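Local coordinates for dTDP-4-amino-4,6-dideoxyglucose formyltransferase (Mycobacterium tuberculosis CAS/NITR204, PDB 5VYQ), which probably transfers a formyl group from a folate cofactor to the sugar amino group of dTDP-4-amino-4,6-dideoxyglucose, at residues 97-102 / 180-185. Sequence-based numbering, arbitrary orientation.
With LI (lithium ion), chain M; FON (N-{[4-({[(6R)-2-amino-5-formyl-4-oxo-1,4,5,6,7,8-hexahydropteridin-6-yl]methyl}amino)phenyl]carbonyl}-L-glutamic acid), chain C; 0FX (dTDP-4-amino-4,6-dideoxyglucose), chain D.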
loop_
_atom_site.group_PDB
_atom_site.type_symbol
_atom_site.label_atom_id
_atom_site.label_comp_id
_atom_site.label_asym_id
_atom_site.label_seq_id
_atom_site.Cartn_x
_atom_site.Cartn_y
_atom_site.Cartn_z
ATOM N N ARG A 97 1.908 -33.845 -30.003
ATOM C CA ARG A 97 1.077 -33.562 -28.813
ATOM C C ARG A 97 1.712 -32.440 -28.013
ATOM O O ARG A 97 2.872 -32.522 -27.627
ATOM C CB ARG A 97 0.929 -34.825 -27.960
ATOM C CG ARG A 97 -0.120 -34.669 -26.852
ATOM C CD ARG A 97 -0.544 -36.021 -26.309
ATOM N NE ARG A 97 0.591 -36.841 -25.866
ATOM C CZ ARG A 97 1.058 -36.905 -24.628
ATOM N NH1 ARG A 97 2.121 -37.635 -24.351
ATOM N NH2 ARG A 97 0.478 -36.242 -23.643
ATOM N N CYS A 98 0.951 -31.364 -27.778
ATOM C CA CYS A 98 1.455 -30.231 -27.040
ATOM C C CYS A 98 0.526 -30.023 -25.843
ATOM O O CYS A 98 -0.708 -30.092 -25.969
ATOM C CB CYS A 98 1.457 -28.945 -27.882
ATOM S SG CYS A 98 2.581 -28.961 -29.307
ATOM N N VAL A 99 1.136 -29.775 -24.698
ATOM C CA VAL A 99 0.421 -29.625 -23.438
ATOM C C VAL A 99 0.921 -28.370 -22.764
ATOM O O VAL A 99 2.119 -28.120 -22.717
ATOM C CB VAL A 99 0.666 -30.880 -22.566
ATOM C CG1 VAL A 99 0.154 -30.728 -21.142
ATOM C CG2 VAL A 99 -0.035 -32.060 -23.196
ATOM N N ASN A 100 -0.019 -27.601 -22.223
ATOM C CA ASN A 100 0.220 -26.369 -21.517
ATOM C C ASN A 100 -0.054 -26.524 -20.031
ATOM O O ASN A 100 -1.005 -27.188 -19.632
ATOM C CB ASN A 100 -0.729 -25.306 -22.075
ATOM C CG ASN A 100 -0.398 -23.915 -21.606
ATOM O OD1 ASN A 100 0.773 -23.525 -21.519
ATOM N ND2 ASN A 100 -1.432 -23.102 -21.393
ATOM N N VAL A 101 0.811 -25.902 -19.240
ATOM C CA VAL A 101 0.559 -25.717 -17.838
ATOM C C VAL A 101 0.286 -24.239 -17.576
ATOM O O VAL A 101 1.170 -23.399 -17.706
ATOM C CB VAL A 101 1.740 -26.177 -16.980
ATOM C CG1 VAL A 101 1.454 -25.875 -15.518
ATOM C CG2 VAL A 101 2.077 -27.630 -17.276
ATOM N N HIS A 102 -0.971 -23.972 -17.296
ATOM C CA HIS A 102 -1.518 -22.607 -17.297
ATOM C C HIS A 102 -1.943 -22.200 -15.896
ATOM O O HIS A 102 -2.759 -22.919 -15.246
ATOM C CB HIS A 102 -2.749 -22.556 -18.164
ATOM C CG HIS A 102 -3.526 -21.279 -18.110
ATOM N ND1 HIS A 102 -2.983 -20.041 -18.421
ATOM C CD2 HIS A 102 -4.841 -21.067 -17.857
ATOM C CE1 HIS A 102 -3.928 -19.124 -18.294
ATOM N NE2 HIS A 102 -5.053 -19.719 -17.943
ATOM N N GLY A 180 0.565 -39.971 -22.190
ATOM C CA GLY A 180 -0.679 -39.717 -22.914
ATOM C C GLY A 180 -1.781 -40.686 -22.509
ATOM O O GLY A 180 -2.682 -40.955 -23.302
ATOM N N SER A 181 -1.765 -41.148 -21.268
ATOM C CA SER A 181 -2.695 -42.178 -20.793
ATOM C C SER A 181 -3.989 -41.609 -20.207
ATOM O O SER A 181 -4.901 -42.334 -19.833
ATOM C CB SER A 181 -1.997 -43.046 -19.755
ATOM O OG SER A 181 -1.578 -42.246 -18.664
ATOM N N TYR A 182 -4.095 -40.297 -20.130
ATOM C CA TYR A 182 -5.272 -39.653 -19.561
ATOM C C TYR A 182 -6.419 -39.651 -20.557
ATOM O O TYR A 182 -6.197 -39.894 -21.735
ATOM C CB TYR A 182 -4.911 -38.203 -19.206
ATOM C CG TYR A 182 -4.214 -37.459 -20.310
ATOM C CD1 TYR A 182 -4.938 -36.936 -21.385
ATOM C CD2 TYR A 182 -2.843 -37.248 -20.277
ATOM C CE1 TYR A 182 -4.317 -36.248 -22.417
ATOM C CE2 TYR A 182 -2.203 -36.568 -21.325
ATOM C CZ TYR A 182 -2.955 -36.060 -22.366
ATOM O OH TYR A 182 -2.390 -35.368 -23.401
ATOM N N THR A 183 -7.624 -39.326 -20.105
ATOM C CA THR A 183 -8.712 -39.034 -21.015
ATOM C C THR A 183 -9.154 -37.595 -20.702
ATOM O O THR A 183 -9.761 -37.295 -19.663
ATOM C CB THR A 183 -9.861 -40.040 -20.856
ATOM O OG1 THR A 183 -10.348 -39.929 -19.526
ATOM C CG2 THR A 183 -9.352 -41.424 -21.040
ATOM N N ALA A 184 -8.745 -36.686 -21.574
ATOM C CA ALA A 184 -8.928 -35.260 -21.310
ATOM C C ALA A 184 -10.289 -34.857 -21.804
ATOM O O ALA A 184 -10.838 -35.529 -22.677
ATOM C CB ALA A 184 -7.837 -34.446 -21.977
ATOM N N LYS A 185 -10.842 -33.819 -21.189
ATOM C CA LYS A 185 -12.168 -33.326 -21.504
ATOM C C LYS A 185 -12.127 -31.811 -21.685
ATOM O O LYS A 185 -11.598 -31.099 -20.836
ATOM C CB LYS A 185 -13.127 -33.714 -20.383
ATOM C CG LYS A 185 -14.563 -33.797 -20.897
ATOM C CD LYS A 185 -15.575 -33.990 -19.775
ATOM C CE LYS A 185 -16.139 -32.657 -19.300
ATOM N NZ LYS A 185 -16.743 -32.758 -17.941
HETATM LI LI LI M . -1.798 -19.593 -20.569
HETATM N N1 FON C . 0.093 -21.579 -28.208
HETATM C C2 FON C . -1.184 -21.836 -28.470
HETATM N NA2 FON C . -1.524 -22.169 -29.748
HETATM N N3 FON C . -2.099 -21.746 -27.491
HETATM C C4 FON C . -1.793 -21.403 -26.216
HETATM O O4 FON C . -2.671 -21.364 -25.321
HETATM C C4A FON C . -0.381 -21.147 -25.886
HETATM N N5 FON C . 0.116 -20.737 -24.637
HETATM C C6 FON C . 1.365 -19.959 -24.701
HETATM C C7 FON C . 2.397 -20.807 -25.449
HETATM N N8 FON C . 1.879 -21.099 -26.763
HETATM C C8A FON C . 0.564 -21.276 -26.990
HETATM C C9 FON C . 1.179 -18.555 -25.317
HETATM N N10 FON C . 0.334 -17.756 -24.433
HETATM C C11 FON C . -0.791 -13.826 -25.201
HETATM C C12 FON C . -1.279 -14.507 -24.087
HETATM C C13 FON C . -0.888 -15.821 -23.851
HETATM C C14 FON C . 0.002 -16.463 -24.705
HETATM C C15 FON C . 0.498 -15.798 -25.821
HETATM C C16 FON C . 0.096 -14.484 -26.064
HETATM C C FON C . -1.238 -12.378 -25.440
HETATM O O FON C . -1.859 -11.710 -24.585
HETATM N N FON C . -0.910 -11.823 -26.611
HETATM C CA FON C . -1.179 -10.427 -26.954
HETATM C CB FON C . 0.093 -9.672 -27.373
HETATM C CG FON C . 1.107 -9.711 -26.224
HETATM C CD FON C . 2.228 -8.691 -26.255
HETATM O OE1 FON C . 2.060 -7.627 -26.887
HETATM O OE2 FON C . 3.278 -8.931 -25.602
HETATM C CT FON C . -2.216 -10.383 -28.037
HETATM O O1 FON C . -2.804 -9.283 -28.176
HETATM O O2 FON C . -2.450 -11.414 -28.716
HETATM C CP1 FON C . -0.496 -20.990 -23.558
HETATM O O3 FON C . -0.073 -20.607 -22.473
HETATM O O4P 0FX D . 2.838 -16.396 -14.988
HETATM P P2 0FX D . 3.321 -16.039 -16.352
HETATM O O3P 0FX D . 4.555 -16.766 -16.839
HETATM O O1G 0FX D . 1.985 -16.221 -17.240
HETATM C C1G 0FX D . 1.767 -15.512 -18.447
HETATM C C2G 0FX D . 0.252 -15.513 -18.691
HETATM O O2G 0FX D . -0.343 -14.924 -17.527
HETATM C C3G 0FX D . -0.245 -16.964 -18.810
HETATM O O3G 0FX D . -1.692 -17.031 -18.850
HETATM C C4G 0FX D . 0.473 -17.636 -19.974
HETATM N N4A 0FX D . 0.005 -19.042 -20.000
HETATM C C5G 0FX D . 1.982 -17.533 -19.747
HETATM C C6G 0FX D . 2.680 -17.919 -21.050
HETATM O O5G 0FX D . 2.446 -16.193 -19.509
HETATM O OPP 0FX D . 3.555 -14.453 -16.502
HETATM P P 0FX D . 4.729 -13.516 -15.910
HETATM O O1P 0FX D . 5.002 -12.506 -16.956
HETATM O O2P 0FX D . 5.810 -14.391 -15.329
HETATM O O5 0FX D . 4.052 -12.770 -14.663
HETATM C C5 0FX D . 3.760 -13.448 -13.463
HETATM C C4 0FX D . 2.837 -12.586 -12.622
HETATM O O4 0FX D . 3.544 -11.401 -12.264
HETATM C C3 0FX D . 1.577 -12.051 -13.300
HETATM O O3 0FX D . 0.511 -13.004 -13.214
HETATM C C2 0FX D . 1.217 -10.785 -12.547
HETATM C C1 0FX D . 2.612 -10.316 -12.197
HETATM N N11 0FX D . 3.080 -9.266 -13.110
HETATM C C61 0FX D . 3.981 -9.455 -14.096
HETATM C C51 0FX D . 4.402 -8.407 -14.893
HETATM C C5A 0FX D . 5.377 -8.673 -16.012
HETATM C C21 0FX D . 2.710 -7.951 -12.839
HETATM O O21 0FX D . 1.876 -7.741 -11.848
HETATM N N31 0FX D . 3.086 -6.917 -13.593
HETATM C C41 0FX D . 3.978 -7.134 -14.586
HETATM O O41 0FX D . 4.362 -6.067 -15.314
HETATM O O HOH W 1 -1.984 -18.130 -22.120
#
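Arg97 and Gly180 mark the closest backbone approach, their CA atoms 8.7 Å apart, too far for main-chain bonding. Residues 97-102 form an extended strand, whereas 180-185 form an irregular loop whose first residue, Gly180, leaves the preceding helix with positive phi. The long side chains of Arg97 and Tyr182 bridge most of the gap, with Gly180 adding backbone atoms; 140 Å² is buried in all. Arg97 NH2 donates to Tyr182 OH at 3.0 Å. The N-H...O angle of 146° shows a bent bond, and the hydroxyl sits 20° out of the guanidinium plane. A bend about chi3 turns the end of the arginine toward the tyrosine; guanidinium and phenol planes are 59° apart, meeting at the edge and not stacking. Gly180 CA lies over one guanidinium face, offset toward its rim, 3.7 Å from Arg97 CZ. Val99 CG2 is a looser neighbour of Tyr182 OH at 4.1 Å. Arg97 NH2 also binds Ile177 O near the helix end, and Tyr182 OH is hydrogen-bonded to Glu131 OE2 on strand 125-131. This is packing at one end of a formyl transferase domain strand whose other end enters the pocket of both ligands: Asn100 ND2 is 3.0 Å from folinic acid O3, the formyl oxygen, and His102 ND1 binds lithium, also held by Asp137, a water and N4A of dTDP-4-amino-4,6-dideoxyglucose. Within the mixed sheet, strand 97-102 runs between parallel strand 78-82 and antiparallel strand 125-131, and the arginine and tyrosine tie its Arg97 end to the loop leaving helix 155-179.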